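PDB 6TM0: Mgp-operon protein 3 from Mycoplasma pneumoniae M129, which probably takes part in cell adhesion as a membrane-bound adhesin that binds sialylated sugars of the host. Local coordinates for residues T77-L82 against V139-Q144; Q162-E167 against I650-N655; A656-S661 against S774-G779. All coordinates share one frame; numbering follows the deposited sequence.

Contact 1. Residues T77-L82 against V139-Q144; sequences TNQNAL and VKQESQ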
loop_
_atom_site.group_PDB
_atom_site.type_symbol
_atom_site.label_atom_id
_atom_site.label_comp_id
_atom_site.label_asym_id
_atom_site.label_seq_id
_atom_site.Cartn_x
_atom_site.Cartn_y
_atom_site.Cartn_z
ATOM N N THR A 77 32.856 12.466 2.791
ATOM C CA THR A 77 32.398 13.655 3.525
ATOM C C THR A 77 30.865 13.726 3.402
ATOM O O THR A 77 30.203 12.772 3.811
ATOM C CB THR A 77 33.180 14.933 3.099
ATOM O OG1 THR A 77 34.545 14.611 2.811
ATOM C CG2 THR A 77 33.130 16.032 4.160
ATOM N N ASN A 78 30.306 14.795 2.782
ATOM C CA ASN A 78 28.862 14.992 2.575
ATOM C C ASN A 78 28.262 14.020 1.520
ATOM O O ASN A 78 27.226 14.325 0.915
ATOM C CB ASN A 78 28.566 16.469 2.215
ATOM C CG ASN A 78 28.154 17.367 3.369
ATOM O OD1 ASN A 78 28.465 17.125 4.545
ATOM N ND2 ASN A 78 27.448 18.446 3.048
ATOM N N GLN A 79 28.907 12.845 1.329
ATOM C CA GLN A 79 28.490 11.819 0.375
ATOM C C GLN A 79 27.282 11.021 0.852
ATOM O O GLN A 79 27.183 10.660 2.029
ATOM C CB GLN A 79 29.650 10.876 0.031
ATOM C CG GLN A 79 29.598 10.334 -1.397
ATOM C CD GLN A 79 30.088 8.910 -1.503
ATOM O OE1 GLN A 79 31.203 8.564 -1.079
ATOM N NE2 GLN A 79 29.259 8.051 -2.087
ATOM N N ASN A 80 26.382 10.736 -0.097
ATOM C CA ASN A 80 25.148 9.975 0.076
ATOM C C ASN A 80 25.471 8.482 0.005
ATOM O O ASN A 80 26.170 8.053 -0.918
ATOM C CB ASN A 80 24.167 10.384 -1.035
ATOM C CG ASN A 80 22.786 9.786 -1.016
ATOM O OD1 ASN A 80 22.288 9.278 -0.013
ATOM N ND2 ASN A 80 22.136 9.846 -2.159
ATOM N N ALA A 81 24.968 7.701 0.977
ATOM C CA ALA A 81 25.180 6.250 1.086
ATOM C C ALA A 81 24.464 5.470 0.003
ATOM O O ALA A 81 24.776 4.303 -0.227
ATOM C CB ALA A 81 24.719 5.763 2.444
ATOM N N LEU A 82 23.482 6.123 -0.631
ATOM C CA LEU A 82 22.623 5.628 -1.699
ATOM C C LEU A 82 23.098 6.232 -3.027
ATOM O O LEU A 82 23.282 7.452 -3.118
ATOM C CB LEU A 82 21.175 6.081 -1.382
ATOM C CG LEU A 82 20.060 5.032 -1.211
ATOM C CD1 LEU A 82 20.499 3.838 -0.402
ATOM C CD2 LEU A 82 18.843 5.644 -0.562
ATOM N N VAL A 139 20.919 10.050 2.242
ATOM C CA VAL A 139 21.237 9.311 3.477
ATOM C C VAL A 139 22.741 9.521 3.786
ATOM O O VAL A 139 23.581 9.333 2.898
ATOM C CB VAL A 139 20.764 7.820 3.497
ATOM C CG1 VAL A 139 21.358 7.001 2.358
ATOM C CG2 VAL A 139 21.039 7.152 4.835
ATOM N N LYS A 140 23.062 9.987 5.018
ATOM C CA LYS A 140 24.434 10.287 5.458
ATOM C C LYS A 140 25.217 9.039 5.868
ATOM O O LYS A 140 24.882 8.378 6.856
ATOM C CB LYS A 140 24.446 11.345 6.580
ATOM C CG LYS A 140 25.405 12.503 6.330
ATOM C CD LYS A 140 26.807 12.214 6.837
ATOM C CE LYS A 140 27.836 12.566 5.802
ATOM N NZ LYS A 140 27.654 11.803 4.533
ATOM N N GLN A 141 26.272 8.741 5.101
ATOM C CA GLN A 141 27.138 7.582 5.276
ATOM C C GLN A 141 28.190 7.770 6.403
ATOM O O GLN A 141 28.845 8.814 6.462
ATOM C CB GLN A 141 27.817 7.291 3.930
ATOM C CG GLN A 141 28.158 5.826 3.708
ATOM C CD GLN A 141 28.908 5.582 2.419
ATOM O OE1 GLN A 141 29.872 4.808 2.383
ATOM N NE2 GLN A 141 28.488 6.228 1.336
ATOM N N GLU A 142 28.357 6.762 7.287
ATOM C CA GLU A 142 29.347 6.825 8.370
ATOM C C GLU A 142 30.580 5.976 8.045
ATOM O O GLU A 142 30.462 4.962 7.355
ATOM C CB GLU A 142 28.737 6.381 9.707
ATOM C CG GLU A 142 28.034 7.483 10.473
ATOM C CD GLU A 142 26.546 7.557 10.223
ATOM O OE1 GLU A 142 25.792 6.786 10.863
ATOM O OE2 GLU A 142 26.132 8.398 9.392
ATOM N N SER A 143 31.760 6.392 8.531
ATOM C CA SER A 143 32.999 5.658 8.278
ATOM C C SER A 143 34.074 5.956 9.319
ATOM O O SER A 143 34.554 7.094 9.388
ATOM C CB SER A 143 33.523 5.946 6.866
ATOM O OG SER A 143 34.736 5.270 6.571
ATOM N N GLN A 144 34.480 4.920 10.103
ATOM C CA GLN A 144 35.554 5.061 11.091
ATOM C C GLN A 144 36.916 5.119 10.377
ATOM O O GLN A 144 37.934 5.371 11.023
ATOM C CB GLN A 144 35.547 3.956 12.188
ATOM C CG GLN A 144 34.234 3.228 12.535
ATOM C CD GLN A 144 33.201 4.063 13.240
ATOM O OE1 GLN A 144 32.336 4.686 12.616
ATOM N NE2 GLN A 144 33.247 4.048 14.558
#

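Contact 2. Residues Q162-E167 against I650-N655; sequences QDLLVE and IASLIN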
loop_
_atom_site.group_PDB
_atom_site.type_symbol
_atom_site.label_atom_id
_atom_site.label_comp_id
_atom_site.label_asym_id
_atom_site.label_seq_id
_atom_site.Cartn_x
_atom_site.Cartn_y
_atom_site.Cartn_z
ATOM N N GLN A 162 21.011 -0.259 7.344
ATOM C CA GLN A 162 22.057 -1.285 7.400
ATOM C C GLN A 162 21.507 -2.620 7.851
ATOM O O GLN A 162 22.054 -3.652 7.480
ATOM C CB GLN A 162 23.193 -0.865 8.334
ATOM C CG GLN A 162 24.012 0.280 7.807
ATOM C CD GLN A 162 25.348 0.334 8.482
ATOM O OE1 GLN A 162 26.333 -0.242 8.009
ATOM N NE2 GLN A 162 25.414 1.043 9.598
ATOM N N ASP A 163 20.451 -2.599 8.670
ATOM C CA ASP A 163 19.777 -3.793 9.199
ATOM C C ASP A 163 18.275 -3.810 8.838
ATOM O O ASP A 163 17.473 -4.503 9.482
ATOM C CB ASP A 163 20.013 -3.944 10.723
ATOM C CG ASP A 163 21.470 -4.079 11.152
ATOM O OD1 ASP A 163 22.294 -4.578 10.335
ATOM O OD2 ASP A 163 21.785 -3.713 12.317
ATOM N N LEU A 164 17.901 -3.042 7.798
ATOM C CA LEU A 164 16.515 -3.026 7.367
ATOM C C LEU A 164 16.254 -4.248 6.508
ATOM O O LEU A 164 16.981 -4.521 5.540
ATOM C CB LEU A 164 16.081 -1.722 6.666
ATOM C CG LEU A 164 14.614 -1.714 6.212
ATOM C CD1 LEU A 164 13.663 -1.562 7.381
ATOM C CD2 LEU A 164 14.361 -0.672 5.141
ATOM N N LEU A 165 15.252 -5.018 6.930
ATOM C CA LEU A 165 14.821 -6.222 6.250
ATOM C C LEU A 165 13.474 -5.896 5.665
ATOM O O LEU A 165 12.561 -5.544 6.419
ATOM C CB LEU A 165 14.702 -7.366 7.266
ATOM C CG LEU A 165 15.448 -8.677 6.998
ATOM C CD1 LEU A 165 16.790 -8.470 6.297
ATOM C CD2 LEU A 165 15.665 -9.417 8.280
ATOM N N VAL A 166 13.362 -5.928 4.325
ATOM C CA VAL A 166 12.097 -5.674 3.620
ATOM C C VAL A 166 11.546 -7.027 3.131
ATOM O O VAL A 166 12.317 -7.878 2.684
ATOM C CB VAL A 166 12.257 -4.637 2.476
ATOM C CG1 VAL A 166 10.914 -4.313 1.826
ATOM C CG2 VAL A 166 12.913 -3.363 2.992
ATOM N N GLU A 167 10.242 -7.244 3.260
ATOM C CA GLU A 167 9.646 -8.500 2.827
ATOM C C GLU A 167 9.620 -8.604 1.307
ATOM O O GLU A 167 9.570 -7.574 0.617
ATOM C CB GLU A 167 8.203 -8.644 3.364
ATOM C CG GLU A 167 7.778 -10.091 3.575
ATOM C CD GLU A 167 6.361 -10.457 3.189
ATOM O OE1 GLU A 167 5.414 -9.735 3.577
ATOM O OE2 GLU A 167 6.198 -11.490 2.503
ATOM N N ILE A 650 17.674 -4.301 18.647
ATOM C CA ILE A 650 16.442 -4.391 17.850
ATOM C C ILE A 650 16.554 -3.534 16.614
ATOM O O ILE A 650 16.653 -2.308 16.723
ATOM C CB ILE A 650 15.138 -4.096 18.650
ATOM C CG1 ILE A 650 15.089 -4.856 20.025
ATOM C CG2 ILE A 650 13.887 -4.338 17.796
ATOM C CD1 ILE A 650 15.186 -6.401 20.042
ATOM N N ALA A 651 16.558 -4.188 15.439
ATOM C CA ALA A 651 16.616 -3.549 14.136
ATOM C C ALA A 651 15.184 -3.366 13.638
ATOM O O ALA A 651 14.239 -3.770 14.339
ATOM C CB ALA A 651 17.406 -4.412 13.182
ATOM N N SER A 652 15.020 -2.743 12.438
ATOM C CA SER A 652 13.722 -2.453 11.820
ATOM C C SER A 652 13.405 -3.387 10.644
ATOM O O SER A 652 14.278 -3.645 9.811
ATOM C CB SER A 652 13.640 -0.989 11.395
ATOM O OG SER A 652 12.308 -0.526 11.545
ATOM N N LEU A 653 12.148 -3.894 10.590
ATOM C CA LEU A 653 11.633 -4.805 9.560
ATOM C C LEU A 653 10.356 -4.237 8.955
ATOM O O LEU A 653 9.558 -3.672 9.707
ATOM C CB LEU A 653 11.338 -6.176 10.197
ATOM C CG LEU A 653 10.842 -7.290 9.273
ATOM C CD1 LEU A 653 11.642 -8.544 9.488
ATOM C CD2 LEU A 653 9.374 -7.558 9.496
ATOM N N ILE A 654 10.150 -4.406 7.607
ATOM C CA ILE A 654 8.955 -3.951 6.856
ATOM C C ILE A 654 8.355 -5.072 5.970
ATOM O O ILE A 654 9.086 -5.707 5.190
ATOM C CB ILE A 654 9.154 -2.635 6.035
ATOM C CG1 ILE A 654 9.701 -1.472 6.880
ATOM C CG2 ILE A 654 7.846 -2.222 5.323
ATOM C CD1 ILE A 654 10.342 -0.379 6.059
ATOM N N ASN A 655 7.011 -5.259 6.067
ATOM C CA ASN A 655 6.210 -6.226 5.302
ATOM C C ASN A 655 5.662 -5.555 4.040
ATOM O O ASN A 655 5.491 -4.333 4.011
ATOM C CB ASN A 655 5.033 -6.760 6.148
ATOM C CG ASN A 655 5.388 -7.378 7.493
ATOM O OD1 ASN A 655 6.521 -7.832 7.758
ATOM N ND2 ASN A 655 4.404 -7.431 8.370
#

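Contact 3. Residues A656-S661 against S774-G779; sequences ASPLNS and SLLNFG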
loop_
_atom_site.group_PDB
_atom_site.type_symbol
_atom_site.label_atom_id
_atom_site.label_comp_id
_atom_site.label_asym_id
_atom_site.label_seq_id
_atom_site.Cartn_x
_atom_site.Cartn_y
_atom_site.Cartn_z
ATOM N N ALA A 656 5.363 -6.357 2.999
ATOM C CA ALA A 656 4.802 -5.859 1.731
ATOM C C ALA A 656 3.283 -5.957 1.775
ATOM O O ALA A 656 2.654 -6.341 0.789
ATOM C CB ALA A 656 5.365 -6.653 0.552
ATOM N N SER A 657 2.695 -5.606 2.947
ATOM C CA SER A 657 1.265 -5.670 3.264
ATOM C C SER A 657 0.906 -4.682 4.413
ATOM O O SER A 657 1.840 -4.155 5.011
ATOM C CB SER A 657 0.877 -7.112 3.590
ATOM O OG SER A 657 0.575 -7.298 4.959
ATOM N N PRO A 658 -0.389 -4.377 4.744
ATOM C CA PRO A 658 -0.645 -3.391 5.803
ATOM C C PRO A 658 -0.783 -3.994 7.225
ATOM O O PRO A 658 -1.233 -3.304 8.154
ATOM C CB PRO A 658 -1.906 -2.678 5.301
ATOM C CG PRO A 658 -2.583 -3.678 4.374
ATOM C CD PRO A 658 -1.672 -4.849 4.173
ATOM N N LEU A 659 -0.355 -5.268 7.394
ATOM C CA LEU A 659 -0.359 -5.984 8.674
ATOM C C LEU A 659 1.015 -5.875 9.331
ATOM O O LEU A 659 2.027 -5.852 8.617
ATOM C CB LEU A 659 -0.634 -7.500 8.491
ATOM C CG LEU A 659 -1.996 -8.017 8.056
ATOM C CD1 LEU A 659 -2.043 -9.492 8.208
ATOM C CD2 LEU A 659 -3.122 -7.424 8.875
ATOM N N ASN A 660 1.046 -5.938 10.694
ATOM C CA ASN A 660 2.262 -5.944 11.513
ATOM C C ASN A 660 2.685 -7.385 11.839
ATOM O O ASN A 660 3.813 -7.766 11.509
ATOM C CB ASN A 660 2.090 -5.104 12.786
ATOM C CG ASN A 660 2.325 -3.622 12.593
ATOM O OD1 ASN A 660 2.000 -3.038 11.557
ATOM N ND2 ASN A 660 2.864 -2.969 13.604
ATOM N N SER A 661 1.781 -8.207 12.419
ATOM C CA SER A 661 2.135 -9.596 12.733
ATOM C C SER A 661 1.518 -10.663 11.807
ATOM O O SER A 661 0.290 -10.717 11.615
ATOM C CB SER A 661 1.828 -9.934 14.188
ATOM O OG SER A 661 2.391 -11.182 14.565
ATOM N N SER A 774 -7.446 -13.852 1.227
ATOM C CA SER A 774 -8.591 -13.138 1.813
ATOM C C SER A 774 -8.176 -12.589 3.219
ATOM O O SER A 774 -8.984 -12.546 4.155
ATOM C CB SER A 774 -9.807 -14.061 1.907
ATOM O OG SER A 774 -9.510 -15.303 2.528
ATOM N N LEU A 775 -6.913 -12.155 3.338
ATOM C CA LEU A 775 -6.322 -11.698 4.594
ATOM C C LEU A 775 -5.800 -10.263 4.507
ATOM O O LEU A 775 -5.895 -9.516 5.478
ATOM C CB LEU A 775 -5.168 -12.687 4.949
ATOM C CG LEU A 775 -4.558 -12.821 6.394
ATOM C CD1 LEU A 775 -3.438 -11.867 6.629
ATOM C CD2 LEU A 775 -5.587 -12.889 7.535
ATOM N N LEU A 776 -5.246 -9.888 3.351
ATOM C CA LEU A 776 -4.624 -8.581 3.145
ATOM C C LEU A 776 -5.483 -7.580 2.412
ATOM O O LEU A 776 -6.171 -7.952 1.461
ATOM C CB LEU A 776 -3.290 -8.771 2.393
ATOM C CG LEU A 776 -2.292 -9.750 3.016
ATOM C CD1 LEU A 776 -1.135 -9.972 2.108
ATOM C CD2 LEU A 776 -1.830 -9.284 4.385
ATOM N N ASN A 777 -5.440 -6.303 2.834
ATOM C CA ASN A 777 -6.217 -5.279 2.140
ATOM C C ASN A 777 -5.361 -4.501 1.172
ATOM O O ASN A 777 -4.175 -4.245 1.435
ATOM C CB ASN A 777 -6.960 -4.336 3.092
ATOM C CG ASN A 777 -8.227 -3.720 2.502
ATOM O OD1 ASN A 777 -8.410 -3.594 1.289
ATOM N ND2 ASN A 777 -9.142 -3.306 3.355
ATOM N N PHE A 778 -5.977 -4.116 0.042
ATOM C CA PHE A 778 -5.340 -3.342 -1.017
ATOM C C PHE A 778 -6.259 -2.191 -1.401
ATOM O O PHE A 778 -7.472 -2.375 -1.419
ATOM C CB PHE A 778 -5.021 -4.282 -2.180
ATOM C CG PHE A 778 -5.009 -3.724 -3.575
ATOM C CD1 PHE A 778 -6.160 -3.733 -4.353
ATOM C CD2 PHE A 778 -3.829 -3.290 -4.152
ATOM C CE1 PHE A 778 -6.139 -3.254 -5.652
ATOM C CE2 PHE A 778 -3.812 -2.814 -5.457
ATOM C CZ PHE A 778 -4.962 -2.814 -6.201
ATOM N N GLY A 779 -5.672 -1.021 -1.656
ATOM C CA GLY A 779 -6.379 0.200 -2.042
ATOM C C GLY A 779 -5.866 0.747 -3.358
ATOM O O GLY A 779 -4.654 0.886 -3.534
#

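Contact 1. Residues T77-L82 against V139-Q144
The carboxamide of Asn80 meets the start of the other segment with its oxygen: Val139 N donates to Asn80 OD1 at 2.7 Å, from above one face, 41° out of the carbonyl plane, rather than along a lone pair. With CG anti to the backbone N (chi1 -176°), the Asn80 side chain reaches forward to the amide of Leu82, whose N also bonds OD1 weakly. The Gln141 amide turns its nitrogen to the backbone, NE2 lying 3.3 Å from Ala81 CA, while the Gln79 side chain lies beside that of Gln141, pointing the same way, the amide planes 77° apart. The backbones join in a single bridge of Asn80 with Lys140, carried by Ala81 N to Val139 O at 2.9 Å. Apolar filling comes from Ala81 CB, 3.6 Å from Val139 CG1 and 3.7 Å from Gln141 CG, with Tyr158 of helix 157-162 against it. The bent chain of Lys140 brings NZ 2.8 Å from Thr77 O, in the plane of that carbonyl. Side chains thus carry much of the bonding between two irregular loops, the lysine ammonium, also weakly bonded to Tyr138 OH, donating to a neutral carbonyl rather than pairing with a carboxylate in this contact.

Contact 2. Residues Q162-E167 against I650-N655
Leu165 and Val166 pair with Leu653 and Ile654 as neighbouring parallel strands of a large mixed sheet, where 165-167 is flanked on its other side by antiparallel strand 229-231 and 650-654 by strand 549-563. The strand axes run 4.8 Å apart and only 14° off parallel. Packing is tight in this half. Ile654 N gives its hydrogen to Leu165 O at 2.9 Å, and Glu167 N gives its own to Ile654 O. Leu165 and Leu653 share one face of the sheet, with CB of Leu165 against CD1 of Leu653 at 4.0 Å, and Tyr229 and Tyr562 pack on the same two leucines. Val166 and Ile654 point to the opposite face. There Leu164 joins in: its CG, anti to the backbone N (chi1 180°), brings CD1 onto CD1 of Ile654 at 3.8 Å, the two side chains crossing obliquely.

Toward the start of both segments the pairing opens. The bond from Leu165 N to Ser652 O is weak, and at Asp163 and Ala651 the CA atoms have drawn 5.9 Å apart; what remains is CB against CB. This end is the less enclosed one, Asp163 being partly exposed, whereas every other touching residue is buried. At the closed end the amide of Asn655 is held through OD1 by Tyr229 OH. The carboxylate of Glu167, whose OE2 forms a salt bridge with Arg227, is turned 77° from that amide plane, and its OE1 lies 4.0 Å from Asn655 CB.

Contact 3. Residues A656-S661 against S774-G779
Two buried loops pack against each other here: 656-661, which follows strand 650-654 and leads to helix 666-673, and the loop 774-779, which leads into strand 779-786. The contact is mostly side-chain packing, with apolar groups at its centre and one backbone carbonyl taking part. Leu776 supplies the main surface. Its CG stands beside the backbone N (chi1 -54°) and the extended chain beyond it carries the two methyls onto Ser657, where CD2 comes to 3.6 Å from Ser657 CB and CD1 to 3.8 Å. The same CD2 reaches Leu659 CD1 at 3.8 Å, the two leucines lying at a slant to each other, so one methyl fits between the serine and the leucine of the opposing loop. Leu775 also turns the end of its side chain toward Leu659, crossing it at about a right angle, although the modelled approach of their methyls is too close to be reliable.

Pro658 sits at the other edge of the patch. Its CG lies 3.4 Å from Asn777 O, an apolar ring carbon against a backbone carbonyl, while CD is more distantly apposed to Leu776.

Within the first loop, Leu659 N makes a weak bond of 3.3 Å to Ser657 OG, consistent with an ST turn around Pro658; Ser657 and Leu659 flank the Leu776 methyl. On the second loop Asn777 turns the end of its side chain away, where ND2 bonds Leu733 O and OD1 accepts from Arg806 N. Around the contact, helix 666-673 covers Leu659 and Leu775 through Ala672, Leu179 of helix 176-179 lies on Leu776, and Phe555 of strand 549-563 packs against both Pro658 and Asn777.

In the fold
The three contacts descend from the periphery into the core: contact 1 is centred 29 Å from the centre of the chain, contact 2 about 17 Å and contact 3 about 8 Å. Contacts 2 and 3 are continuous along the backbone, since 656-661 follows directly on 650-655, and their centres lie 17 Å apart. Asn655 ND2 probably bonds Asn660 O at 3.2 Å, folding the loop of contact 3 back onto the strand end of contact 2. Contact 1 does not touch contact 2, the nearest atoms being about 6 Å apart, but helix 157-162 links them: it packs on 77-82 and 139-144 and leads to strand 165-167. Contacts 1 and 3 have centres 34 Å apart.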